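Local coordinates for metallophosphoesterase (Clostridium thermocellum, PDB 4J6O), which probably hydrolyses phosphate esters at a manganese site, serving as the 2',3'-phosphatase component of the bacterial Pnkp-Hen1 RNA repair system, at residues H21-D25 against V67-I73; D25-L30 against V246-Y252; L61-D65 against L151-H155; H155-K159 against F173-E178. One frame throughout, in Å; residues are numbered along the deposited sequence. Where two conformers were deposited one is given.

Overall arrangement
The four contacts spread across one calcineurin-like phosphatase domain. Contacts 1 and 2 share D25 and helix 24-33, with centres about 10 Å apart. Contacts 3 and 4 share H155, also with centres about 10 Å apart. Contacts 2 and 4 are the farthest pair, about 25 Å between centres. Contacts 1 and 3 meet at the manganese, which H21 and D65 both bind. Along the chain contact 1 crosses both contact 2 and contact 3, while contacts 3 and 4 are nested inside the loop closed by contact 2. The metal site is thus assembled from distant loops, and the chain's late strand 242-247 returns to pack on its early helix.

Contact 1 (H21-D25 against V67-I73); sequences HGCYD and VDRGPKI. With MN (manganese (II) ion), chain J.
This contact pairs two signature loops of the calcineurin-like metallophosphoesterases, GDxHG and GDxVDRG, at the manganese site. H21 (phi/psi 43/53) and G22 (78/6) form a tight bend, and C23 sits at the N-cap position of the helix that follows. CA atoms of H21 and V67 lie 4.7 Å apart, and those of G22 and I73 3.8 Å. The H21 side chain (chi1 m) gives ND1 to V67 O at 2.8 Å, which orients NE2 to bind the manganese at 2.3 Å. R69 NH1 lies over one ring face, 3.2 Å from H21 NE2, without a hydrogen bond. G22 O accepts K72 N at 2.9 Å. A CB on G22 or G70 would clash with the other loop. K72 CB lies 3.5 Å from Y24 CB. Its chain (chi1 m, then all t) extends to a salt bridge of K72 NZ with D25 OD1 at 2.9 Å. Around this, Y24 packs on helix 73-86, V67 touches helices 73-86, 95-104 and 115-122, and H21 meets H96 edge-to-face.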
loop_
_atom_site.group_PDB
_atom_site.type_symbol
_atom_site.label_atom_id
_atom_site.label_comp_id
_atom_site.label_asym_id
_atom_site.label_seq_id
_atom_site.Cartn_x
_atom_site.Cartn_y
_atom_site.Cartn_z
ATOM N N HIS A 21 -6.936 -1.352 2.924
ATOM C CA HIS A 21 -8.181 -2.021 2.524
ATOM C C HIS A 21 -9.395 -1.403 3.266
ATOM O O HIS A 21 -10.201 -2.107 3.896
ATOM C CB HIS A 21 -8.087 -3.524 2.800
ATOM C CG HIS A 21 -7.219 -4.244 1.826
ATOM N ND1 HIS A 21 -7.441 -4.180 0.465
ATOM C CD2 HIS A 21 -6.158 -5.062 2.000
ATOM C CE1 HIS A 21 -6.514 -4.877 -0.161
ATOM N NE2 HIS A 21 -5.734 -5.440 0.746
ATOM N N GLY A 22 -9.514 -0.089 3.175
ATOM C CA GLY A 22 -10.724 0.589 3.621
ATOM C C GLY A 22 -10.845 0.781 5.119
ATOM O O GLY A 22 -11.879 1.208 5.585
ATOM N N CYS A 23 -9.797 0.428 5.862
ATOM C CA CYS A 23 -9.884 0.515 7.319
ATOM C C CYS A 23 -9.512 1.941 7.820
ATOM O O CYS A 23 -8.471 2.126 8.445
ATOM C CB CYS A 23 -8.988 -0.501 7.946
ATOM S SG CYS A 23 -9.645 -2.214 7.647
ATOM N N TYR A 24 -10.347 2.895 7.499
ATOM C CA TYR A 24 -10.093 4.269 7.903
ATOM C C TYR A 24 -9.906 4.445 9.418
ATOM O O TYR A 24 -9.020 5.212 9.835
ATOM C CB TYR A 24 -11.224 5.184 7.420
ATOM C CG TYR A 24 -11.043 6.607 7.886
ATOM C CD1 TYR A 24 -10.226 7.462 7.180
ATOM C CD2 TYR A 24 -11.625 7.041 9.042
ATOM C CE1 TYR A 24 -10.042 8.761 7.605
ATOM C CE2 TYR A 24 -11.433 8.351 9.481
ATOM C CZ TYR A 24 -10.627 9.186 8.748
ATOM O OH TYR A 24 -10.430 10.500 9.167
ATOM N N ASP A 25 -10.733 3.789 10.252
ATOM C CA ASP A 25 -10.688 4.089 11.689
ATOM C C ASP A 25 -9.301 3.736 12.209
ATOM O O ASP A 25 -8.692 4.501 13.016
ATOM C CB ASP A 25 -11.763 3.313 12.456
ATOM C CG ASP A 25 -13.168 3.777 12.144
ATOM O OD1 ASP A 25 -13.333 4.914 11.662
ATOM O OD2 ASP A 25 -14.122 2.975 12.422
ATOM N N VAL A 67 -7.874 0.209 -1.293
ATOM C CA VAL A 67 -9.272 -0.062 -1.565
ATOM C C VAL A 67 -9.618 -1.528 -1.383
ATOM O O VAL A 67 -8.745 -2.338 -1.128
ATOM C CB VAL A 67 -9.615 0.396 -3.015
ATOM C CG1 VAL A 67 -9.238 1.891 -3.220
ATOM C CG2 VAL A 67 -8.845 -0.435 -4.036
ATOM N N ASP A 68 -10.926 -1.824 -1.422
ATOM C CA ASP A 68 -11.505 -3.174 -1.294
ATOM C C ASP A 68 -11.656 -3.644 0.136
ATOM O O ASP A 68 -10.865 -3.258 1.007
ATOM C CB ASP A 68 -10.711 -4.198 -2.113
ATOM C CG ASP A 68 -10.872 -3.983 -3.638
ATOM O OD1 ASP A 68 -11.552 -3.027 -4.054
ATOM O OD2 ASP A 68 -10.263 -4.761 -4.387
ATOM N N ARG A 69 -12.730 -4.403 0.380
ATOM C CA ARG A 69 -12.974 -5.197 1.593
ATOM C C ARG A 69 -13.530 -4.419 2.755
ATOM O O ARG A 69 -14.565 -4.774 3.319
ATOM C CB ARG A 69 -11.759 -5.964 2.090
ATOM C CG ARG A 69 -11.275 -7.045 1.107
ATOM C CD ARG A 69 -10.141 -7.842 1.706
ATOM N NE ARG A 69 -9.720 -8.954 0.828
ATOM C CZ ARG A 69 -8.559 -8.994 0.186
ATOM N NH1 ARG A 69 -7.696 -7.974 0.257
ATOM N NH2 ARG A 69 -8.249 -10.052 -0.578
ATOM N N GLY A 70 -12.826 -3.359 3.129
ATOM C CA GLY A 70 -13.190 -2.662 4.362
ATOM C C GLY A 70 -14.335 -1.666 4.289
ATOM O O GLY A 70 -14.883 -1.394 3.219
ATOM N N PRO A 71 -14.687 -1.067 5.428
ATOM C CA PRO A 71 -15.937 -0.327 5.589
ATOM C C PRO A 71 -15.896 1.135 5.191
ATOM O O PRO A 71 -16.975 1.714 5.041
ATOM C CB PRO A 71 -16.179 -0.411 7.098
ATOM C CG PRO A 71 -14.801 -0.417 7.634
ATOM C CD PRO A 71 -14.022 -1.307 6.733
ATOM N N LYS A 72 -14.699 1.707 4.989
ATOM C CA LYS A 72 -14.556 3.155 4.828
ATOM C C LYS A 72 -13.551 3.470 3.721
ATOM O O LYS A 72 -12.651 4.278 3.856
ATOM C CB LYS A 72 -14.188 3.825 6.169
ATOM C CG LYS A 72 -15.380 3.912 7.094
ATOM C CD LYS A 72 -15.000 4.677 8.345
ATOM C CE LYS A 72 -16.158 4.700 9.363
ATOM N NZ LYS A 72 -15.826 5.731 10.432
ATOM N N ILE A 73 -13.686 2.762 2.609
ATOM C CA ILE A 73 -12.788 2.932 1.479
ATOM C C ILE A 73 -12.703 4.393 0.921
ATOM O O ILE A 73 -11.616 4.868 0.606
ATOM C CB ILE A 73 -13.217 1.960 0.380
ATOM C CG1 ILE A 73 -13.109 0.536 0.933
ATOM C CG2 ILE A 73 -12.370 2.169 -0.853
ATOM C CD1 ILE A 73 -13.878 -0.570 0.095
HETATM MN MN MN J . -3.780 -6.457 0.116
HETATM O O HOH W 1 -3.802 -7.708 2.057
#

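Contact 2 (D25-L30 against V246-Y252); sequences DELKML and VKALKTY
V246 is the apolar centre, with its side chain (chi1 t) directed at helix 24-33. V246 CG2 lies 3.8 Å from L30 CB, and CG1 3.8 Å from M29 CE. CA atoms of L30 and V246 are 5.8 Å apart, and those of E26 and A248 6.3 Å. V246 and K247 end edge strand 242-247 of the five-stranded mixed sheet, and the irregular segment after it also packs on helix 24-33. Further out, L249 CD2 touches M29 SD at 4.0 Å and L249 CD1 D25 CB at 3.6 Å. The polar edge centres on E26 (chi1 m, chi2 p). Its OE2 accepts L249 N at 2.9 Å and Y252 OH at 2.6 Å, and lies near the plane of the Y252 ring. Water 2 donates to Y252 OH at 2.6 Å and to D25 OD2 at 2.8 Å, while D25 OD1 keeps its salt bridge with K72. One carboxylate oxygen thus ties this segment to the first turn of the helix, and a water extends the network to D25.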
loop_
_atom_site.group_PDB
_atom_site.type_symbol
_atom_site.label_atom_id
_atom_site.label_comp_id
_atom_site.label_asym_id
_atom_site.label_seq_id
_atom_site.Cartn_x
_atom_site.Cartn_y
_atom_site.Cartn_z
ATOM N N ASP A 25 -10.733 3.789 10.252
ATOM C CA ASP A 25 -10.688 4.089 11.689
ATOM C C ASP A 25 -9.301 3.736 12.209
ATOM O O ASP A 25 -8.692 4.501 13.016
ATOM C CB ASP A 25 -11.763 3.313 12.456
ATOM C CG ASP A 25 -13.168 3.777 12.144
ATOM O OD1 ASP A 25 -13.333 4.914 11.662
ATOM O OD2 ASP A 25 -14.122 2.975 12.422
ATOM N N GLU A 26 -8.793 2.605 11.722
ATOM C CA GLU A 26 -7.518 2.091 12.207
ATOM C C GLU A 26 -6.395 2.943 11.639
ATOM O O GLU A 26 -5.400 3.160 12.296
ATOM C CB GLU A 26 -7.272 0.647 11.772
ATOM C CG GLU A 26 -8.135 -0.406 12.531
ATOM C CD GLU A 26 -9.556 -0.491 12.049
ATOM O OE1 GLU A 26 -9.958 0.152 11.056
ATOM O OE2 GLU A 26 -10.325 -1.239 12.695
ATOM N N LEU A 27 -6.555 3.350 10.396
ATOM C CA LEU A 27 -5.584 4.289 9.782
ATOM C C LEU A 27 -5.477 5.593 10.584
ATOM O O LEU A 27 -4.375 6.055 10.854
ATOM C CB LEU A 27 -5.954 4.546 8.305
ATOM C CG LEU A 27 -5.034 5.566 7.629
ATOM C CD1 LEU A 27 -3.546 5.183 7.703
ATOM C CD2 LEU A 27 -5.496 5.783 6.161
ATOM N N LYS A 28 -6.620 6.157 10.956
ATOM C CA LYS A 28 -6.610 7.391 11.722
ATOM C C LYS A 28 -5.935 7.153 13.060
ATOM O O LYS A 28 -5.088 7.964 13.471
ATOM C CB LYS A 28 -8.024 7.890 11.892
ATOM C CG LYS A 28 -8.165 9.132 12.787
ATOM C CD LYS A 28 -9.609 9.536 12.934
ATOM C CE LYS A 28 -9.718 10.925 13.593
ATOM N NZ LYS A 28 -9.434 10.788 15.029
ATOM N N MET A 29 -6.289 6.046 13.738
ATOM C CA MET A 29 -5.653 5.688 15.011
ATOM C C MET A 29 -4.135 5.555 14.873
ATOM O O MET A 29 -3.379 6.079 15.710
ATOM C CB MET A 29 -6.273 4.390 15.593
ATOM C CG MET A 29 -7.673 4.547 16.110
ATOM S SD MET A 29 -8.424 2.911 16.394
ATOM C CE MET A 29 -7.646 2.507 17.976
ATOM N N LEU A 30 -3.690 4.890 13.789
ATOM C CA LEU A 30 -2.278 4.625 13.633
ATOM C C LEU A 30 -1.521 5.937 13.365
ATOM O O LEU A 30 -0.444 6.195 13.910
ATOM C CB LEU A 30 -2.055 3.601 12.487
ATOM C CG LEU A 30 -0.603 3.310 12.181
ATOM C CD1 LEU A 30 0.153 2.755 13.392
ATOM C CD2 LEU A 30 -0.647 2.237 11.064
ATOM N N VAL A 246 -1.734 -0.799 15.260
ATOM C CA VAL A 246 -3.046 -0.641 15.877
ATOM C C VAL A 246 -3.857 -1.890 15.561
ATOM O O VAL A 246 -3.974 -2.295 14.410
ATOM C CB VAL A 246 -3.807 0.532 15.289
ATOM C CG1 VAL A 246 -5.243 0.518 15.743
ATOM C CG2 VAL A 246 -3.132 1.865 15.704
ATOM N N LYS A 247 -4.448 -2.482 16.574
ATOM C CA LYS A 247 -5.270 -3.670 16.357
ATOM C C LYS A 247 -6.562 -3.295 15.643
ATOM O O LYS A 247 -7.155 -2.257 15.889
ATOM C CB LYS A 247 -5.627 -4.303 17.721
ATOM C CG LYS A 247 -6.078 -5.747 17.623
ATOM C CD LYS A 247 -4.904 -6.642 17.242
ATOM C CE LYS A 247 -5.345 -8.081 17.120
ATOM N NZ LYS A 247 -6.397 -8.154 16.095
ATOM N N ALA A 248 -7.019 -4.156 14.730
ATOM C CA ALA A 248 -8.312 -3.909 14.117
ATOM C C ALA A 248 -9.408 -3.863 15.157
ATOM O O ALA A 248 -9.415 -4.700 16.064
ATOM C CB ALA A 248 -8.636 -5.053 13.106
ATOM N N LEU A 249 -10.399 -3.007 14.931
ATOM C CA LEU A 249 -11.510 -2.825 15.862
ATOM C C LEU A 249 -12.513 -3.962 15.782
ATOM O O LEU A 249 -13.195 -4.288 16.755
ATOM C CB LEU A 249 -12.207 -1.500 15.550
ATOM C CG LEU A 249 -11.382 -0.238 15.762
ATOM C CD1 LEU A 249 -12.136 0.979 15.232
ATOM C CD2 LEU A 249 -11.022 -0.042 17.226
ATOM N N LYS A 250 -12.584 -4.574 14.601
ATOM C CA LYS A 250 -13.484 -5.686 14.275
ATOM C C LYS A 250 -12.834 -6.510 13.198
ATOM O O LYS A 250 -11.863 -6.083 12.554
ATOM C CB LYS A 250 -14.843 -5.239 13.666
ATOM C CG LYS A 250 -15.548 -4.094 14.336
ATOM C CD LYS A 250 -16.799 -3.642 13.567
ATOM C CE LYS A 250 -17.359 -2.334 14.178
ATOM N NZ LYS A 250 -17.461 -2.335 15.686
ATOM N N THR A 251 -13.403 -7.684 12.964
ATOM C CA THR A 251 -13.030 -8.458 11.781
ATOM C C THR A 251 -13.904 -8.025 10.602
ATOM O O THR A 251 -15.075 -8.363 10.545
ATOM C CB THR A 251 -13.235 -9.976 11.987
ATOM O OG1 THR A 251 -12.261 -10.480 12.909
ATOM C CG2 THR A 251 -13.071 -10.685 10.675
ATOM N N TYR A 252 -13.341 -7.312 9.636
ATOM C CA TYR A 252 -14.198 -6.713 8.611
ATOM C C TYR A 252 -14.407 -7.636 7.433
ATOM O O TYR A 252 -15.382 -7.509 6.708
ATOM C CB TYR A 252 -13.581 -5.426 8.079
ATOM C CG TYR A 252 -13.378 -4.341 9.129
ATOM C CD1 TYR A 252 -14.450 -3.617 9.605
ATOM C CD2 TYR A 252 -12.110 -4.066 9.626
ATOM C CE1 TYR A 252 -14.277 -2.643 10.557
ATOM C CE2 TYR A 252 -11.928 -3.083 10.622
ATOM C CZ TYR A 252 -13.023 -2.378 11.045
ATOM O OH TYR A 252 -12.874 -1.403 12.024
HETATM O O HOH W 2 -14.442 0.320 13.186
#

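Contact 3 (L61-D65 against L151-H155); sequences LFLGD and LVVAH. With MN (manganese (II) ion), chain J.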
loop_
_atom_site.group_PDB
_atom_site.type_symbol
_atom_site.label_atom_id
_atom_site.label_comp_id
_atom_site.label_asym_id
_atom_site.label_seq_id
_atom_site.Cartn_x
_atom_site.Cartn_y
_atom_site.Cartn_z
ATOM N N LEU A 61 4.815 6.776 3.950
ATOM C CA LEU A 61 4.895 6.035 2.682
ATOM C C LEU A 61 3.858 4.932 2.715
ATOM O O LEU A 61 3.951 4.048 3.556
ATOM C CB LEU A 61 6.285 5.408 2.523
ATOM C CG LEU A 61 7.461 6.377 2.551
ATOM C CD1 LEU A 61 8.739 5.547 2.384
ATOM C CD2 LEU A 61 7.374 7.440 1.463
ATOM N N PHE A 62 2.850 5.011 1.834
ATOM C CA PHE A 62 1.786 3.994 1.819
ATOM C C PHE A 62 2.184 2.933 0.838
ATOM O O PHE A 62 2.617 3.263 -0.270
ATOM C CB PHE A 62 0.448 4.609 1.396
ATOM C CG PHE A 62 -0.174 5.542 2.424
ATOM C CD1 PHE A 62 -0.838 5.040 3.537
ATOM C CD2 PHE A 62 -0.092 6.934 2.279
ATOM C CE1 PHE A 62 -1.412 5.916 4.485
ATOM C CE2 PHE A 62 -0.670 7.807 3.244
ATOM C CZ PHE A 62 -1.331 7.287 4.341
ATOM N N LEU A 63 1.954 1.672 1.222
ATOM C CA LEU A 63 2.361 0.517 0.401
ATOM C C LEU A 63 1.247 0.072 -0.530
ATOM O O LEU A 63 1.401 -0.923 -1.288
ATOM C CB LEU A 63 2.849 -0.618 1.263
ATOM C CG LEU A 63 4.089 -0.317 2.089
ATOM C CD1 LEU A 63 4.496 -1.596 2.843
ATOM C CD2 LEU A 63 5.217 0.104 1.151
ATOM N N GLY A 64 0.178 0.834 -0.528
ATOM C CA GLY A 64 -0.936 0.612 -1.439
ATOM C C GLY A 64 -1.951 -0.385 -0.912
ATOM O O GLY A 64 -1.961 -0.721 0.294
ATOM N N ASP A 65 -2.807 -0.872 -1.789
ATOM C CA ASP A 65 -4.003 -1.681 -1.427
ATOM C C ASP A 65 -4.849 -0.873 -0.439
ATOM O O ASP A 65 -5.170 -1.302 0.675
ATOM C CB ASP A 65 -3.632 -3.050 -0.886
ATOM C CG ASP A 65 -3.654 -4.139 -2.000
ATOM O OD1 ASP A 65 -3.742 -3.734 -3.167
ATOM O OD2 ASP A 65 -3.565 -5.341 -1.715
ATOM N N LEU A 151 16.779 2.487 1.088
ATOM C CA LEU A 151 15.435 2.027 1.370
ATOM C C LEU A 151 14.707 1.877 0.060
ATOM O O LEU A 151 14.809 2.765 -0.791
ATOM C CB LEU A 151 14.735 3.057 2.258
ATOM C CG LEU A 151 13.207 2.884 2.530
ATOM C CD1 LEU A 151 12.905 1.599 3.294
ATOM C CD2 LEU A 151 12.592 4.183 3.186
ATOM N N VAL A 152 13.975 0.781 -0.090
ATOM C CA VAL A 152 13.060 0.608 -1.255
ATOM C C VAL A 152 11.695 0.282 -0.678
ATOM O O VAL A 152 11.583 -0.560 0.210
ATOM C CB VAL A 152 13.569 -0.523 -2.136
ATOM C CG1 VAL A 152 12.538 -0.890 -3.223
ATOM C CG2 VAL A 152 14.921 -0.112 -2.849
ATOM N N VAL A 153 10.653 0.892 -1.229
ATOM C CA VAL A 153 9.274 0.524 -0.860
ATOM C C VAL A 153 8.560 0.100 -2.128
ATOM O O VAL A 153 8.708 0.714 -3.188
ATOM C CB VAL A 153 8.480 1.640 -0.132
ATOM C CG1 VAL A 153 9.065 1.888 1.307
ATOM C CG2 VAL A 153 8.375 2.943 -0.942
ATOM N N ALA A 154 7.771 -0.967 -1.998
ATOM C CA ALA A 154 6.988 -1.535 -3.104
ATOM C C ALA A 154 5.911 -2.379 -2.501
ATOM O O ALA A 154 6.078 -2.868 -1.359
ATOM C CB ALA A 154 7.869 -2.418 -4.020
ATOM N N HIS A 155 4.800 -2.555 -3.210
ATOM C CA HIS A 155 3.712 -3.352 -2.603
ATOM C C HIS A 155 4.106 -4.812 -2.417
ATOM O O HIS A 155 4.061 -5.321 -1.278
ATOM C CB HIS A 155 2.444 -3.250 -3.450
ATOM C CG HIS A 155 1.335 -4.055 -2.914
ATOM N ND1 HIS A 155 0.650 -3.686 -1.770
ATOM C CD2 HIS A 155 0.815 -5.230 -3.316
ATOM C CE1 HIS A 155 -0.260 -4.608 -1.499
ATOM N NE2 HIS A 155 -0.191 -5.553 -2.429
HETATM MN MN MN J . -3.780 -6.457 0.116
HETATM O O HOH W 3 0.192 -2.546 0.758
HETATM O O HOH W 1 -3.802 -7.708 2.057
#
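The apolar contacts join two strands that belong to different sheets. L61 CD1 lies 3.8 Å from V153 CG1 and 4.2 Å from L151 CD2. L63 CD2 lies 3.8 Å from V153 CB. The two segments run 16° apart end to end, and their apolar contacts are made by side chains across the gap between the sheets.

The hydrogen bonds gather around H155. H155 ND1 donates to L63 O at 2.9 Å. Water 3 lies 2.8 Å from H155 ND1 and donates to G64 O at 2.9 Å. G64 (phi/psi 87/-165) has a backbone that calls for glycine.

The metal contact is made by D65, whose OD2 binds manganese at 2.2 Å and lies 3.4 Å from H155 CE1. D65 OD1 accepts from H96 N. D19 and H21 share the metal, and H155 NE2 hydrogen-bonds a citric acid, probably from the crystallisation liquor.

Two sheets packed face to face, with metal ligands on loops at the strand ends, make the central sandwich of the calcineurin-like phosphoesterase fold.

Contact 4 (H155-K159 against F173-E178); sequences HAGMK and FALYGE
The end of helix 168-176 packs against the loop that follows strand 151-154; the CA atoms of A156 and A174 are 5.0 Å apart. F173 (chi1 t) comes first. Its ring has G157 O near its edge, 3.3 Å from CD1, and K159 CG over one face, 4.1 Å from CZ. M158 SD is 4.9 Å from the ring centroid, an oblique Met-aromatic contact, and W194 meets the ring edge-to-face. F173 O lies 3.4 Å from A156 CB and accepts G177 N at 2.7 Å. A174 O accepts A156 N at 2.8 Å, which fixes the loop to the helix end. A174 CB touches M158 CE at 3.7 Å; M158 has chi1 t, then p and p. L175 O lies 3.7 Å from H155 CD2, near the imidazole plane. Y176 points away, and its OH hydrogen-bonds R102 NH1. G177 leaves the helix with positive phi (70°), and its N lies 3.5 Å from A156 CB. E178 (chi1 p) ends the segment: its OE1 forms a salt bridge with K159 NZ at 2.8 Å, and K159 reaches it with chi1 p and the rest t. In the loop, G157 (phi/psi 105/176) needs glycine. Such a histidine loop after a central strand is a feature of the calcineurin-like phosphoesterase site; here H155 ND1 hydrogen-bonds L63 O, and H155 NE2 a citric acid, probably from the crystallisation liquor, that may mark the active-site pocket.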
loop_
_atom_site.group_PDB
_atom_site.type_symbol
_atom_site.label_atom_id
_atom_site.label_comp_id
_atom_site.label_asym_id
_atom_site.label_seq_id
_atom_site.Cartn_x
_atom_site.Cartn_y
_atom_site.Cartn_z
ATOM N N HIS A 155 4.800 -2.555 -3.210
ATOM C CA HIS A 155 3.712 -3.352 -2.603
ATOM C C HIS A 155 4.106 -4.812 -2.417
ATOM O O HIS A 155 4.061 -5.321 -1.278
ATOM C CB HIS A 155 2.444 -3.250 -3.450
ATOM C CG HIS A 155 1.335 -4.055 -2.914
ATOM N ND1 HIS A 155 0.650 -3.686 -1.770
ATOM C CD2 HIS A 155 0.815 -5.230 -3.316
ATOM C CE1 HIS A 155 -0.260 -4.608 -1.499
ATOM N NE2 HIS A 155 -0.191 -5.553 -2.429
ATOM N N ALA A 156 4.452 -5.498 -3.499
ATOM C CA ALA A 156 4.784 -6.921 -3.395
ATOM C C ALA A 156 6.244 -7.176 -3.140
ATOM O O ALA A 156 6.664 -8.328 -3.054
ATOM C CB ALA A 156 4.299 -7.690 -4.662
ATOM N N GLY A 157 7.044 -6.132 -2.994
ATOM C CA GLY A 157 8.498 -6.280 -2.887
ATOM C C GLY A 157 9.218 -5.877 -4.172
ATOM O O GLY A 157 8.586 -5.484 -5.145
ATOM N N MET A 158 10.534 -5.898 -4.127
ATOM C CA MET A 158 11.319 -5.577 -5.312
ATOM C C MET A 158 12.685 -6.268 -5.173
ATOM O O MET A 158 13.540 -5.852 -4.374
ATOM C CB MET A 158 11.455 -4.060 -5.496
ATOM C CG MET A 158 11.994 -3.659 -6.897
ATOM S SD MET A 158 11.000 -4.320 -8.210
ATOM C CE MET A 158 9.442 -3.440 -7.972
ATOM N N LYS A 159 12.893 -7.330 -5.955
ATOM C CA LYS A 159 14.180 -8.007 -5.916
ATOM C C LYS A 159 15.294 -7.092 -6.452
ATOM O O LYS A 159 15.012 -6.132 -7.172
ATOM C CB LYS A 159 14.115 -9.328 -6.686
ATOM C CG LYS A 159 13.757 -9.188 -8.115
ATOM C CD LYS A 159 13.963 -10.592 -8.770
ATOM C CE LYS A 159 13.355 -10.727 -10.131
ATOM N NZ LYS A 159 13.673 -12.082 -10.717
ATOM N N PHE A 173 6.115 -6.791 -11.163
ATOM C CA PHE A 173 6.693 -7.349 -9.932
ATOM C C PHE A 173 6.191 -6.583 -8.693
ATOM O O PHE A 173 5.757 -7.197 -7.723
ATOM C CB PHE A 173 8.224 -7.342 -9.980
ATOM C CG PHE A 173 8.856 -8.176 -8.897
ATOM C CD1 PHE A 173 8.972 -7.687 -7.594
ATOM C CD2 PHE A 173 9.274 -9.469 -9.139
ATOM C CE1 PHE A 173 9.507 -8.467 -6.597
ATOM C CE2 PHE A 173 9.793 -10.264 -8.126
ATOM C CZ PHE A 173 9.939 -9.757 -6.850
ATOM N N ALA A 174 6.169 -5.264 -8.815
ATOM C CA ALA A 174 5.709 -4.444 -7.673
ATOM C C ALA A 174 4.277 -4.776 -7.271
ATOM O O ALA A 174 3.870 -4.689 -6.114
ATOM C CB ALA A 174 5.807 -2.950 -8.026
ATOM N N LEU A 175 3.457 -5.092 -8.256
ATOM C CA LEU A 175 2.063 -5.312 -7.993
ATOM C C LEU A 175 1.737 -6.716 -7.508
ATOM O O LEU A 175 0.867 -6.896 -6.661
ATOM C CB LEU A 175 1.243 -5.036 -9.257
ATOM C CG LEU A 175 1.244 -3.603 -9.786
ATOM C CD1 LEU A 175 0.519 -3.509 -11.113
ATOM C CD2 LEU A 175 0.538 -2.688 -8.787
ATOM N N TYR A 176 2.409 -7.718 -8.086
ATOM C CA TYR A 176 2.041 -9.146 -8.046
ATOM C C TYR A 176 3.212 -10.059 -7.609
ATOM O O TYR A 176 3.003 -11.251 -7.404
ATOM C CB TYR A 176 1.602 -9.632 -9.482
ATOM C CG TYR A 176 0.540 -8.793 -10.173
ATOM C CD1 TYR A 176 -0.748 -8.679 -9.638
ATOM C CD2 TYR A 176 0.815 -8.107 -11.337
ATOM C CE1 TYR A 176 -1.728 -7.889 -10.264
ATOM C CE2 TYR A 176 -0.137 -7.317 -11.959
ATOM C CZ TYR A 176 -1.407 -7.207 -11.426
ATOM O OH TYR A 176 -2.328 -6.404 -12.090
ATOM N N GLY A 177 4.439 -9.549 -7.642
ATOM C CA GLY A 177 5.611 -10.391 -7.512
ATOM C C GLY A 177 5.740 -11.244 -8.776
ATOM O O GLY A 177 5.203 -10.882 -9.835
ATOM N N GLU A 178 6.433 -12.371 -8.642
ATOM C CA GLU A 178 6.526 -13.329 -9.764
ATOM C C GLU A 178 6.342 -14.771 -9.349
ATOM O O GLU A 178 6.303 -15.127 -8.164
ATOM C CB GLU A 178 7.827 -13.158 -10.558
ATOM C CG GLU A 178 9.061 -13.648 -9.853
ATOM C CD GLU A 178 10.355 -13.160 -10.512
ATOM O OE1 GLU A 178 11.440 -13.605 -10.083
ATOM O OE2 GLU A 178 10.269 -12.358 -11.476
#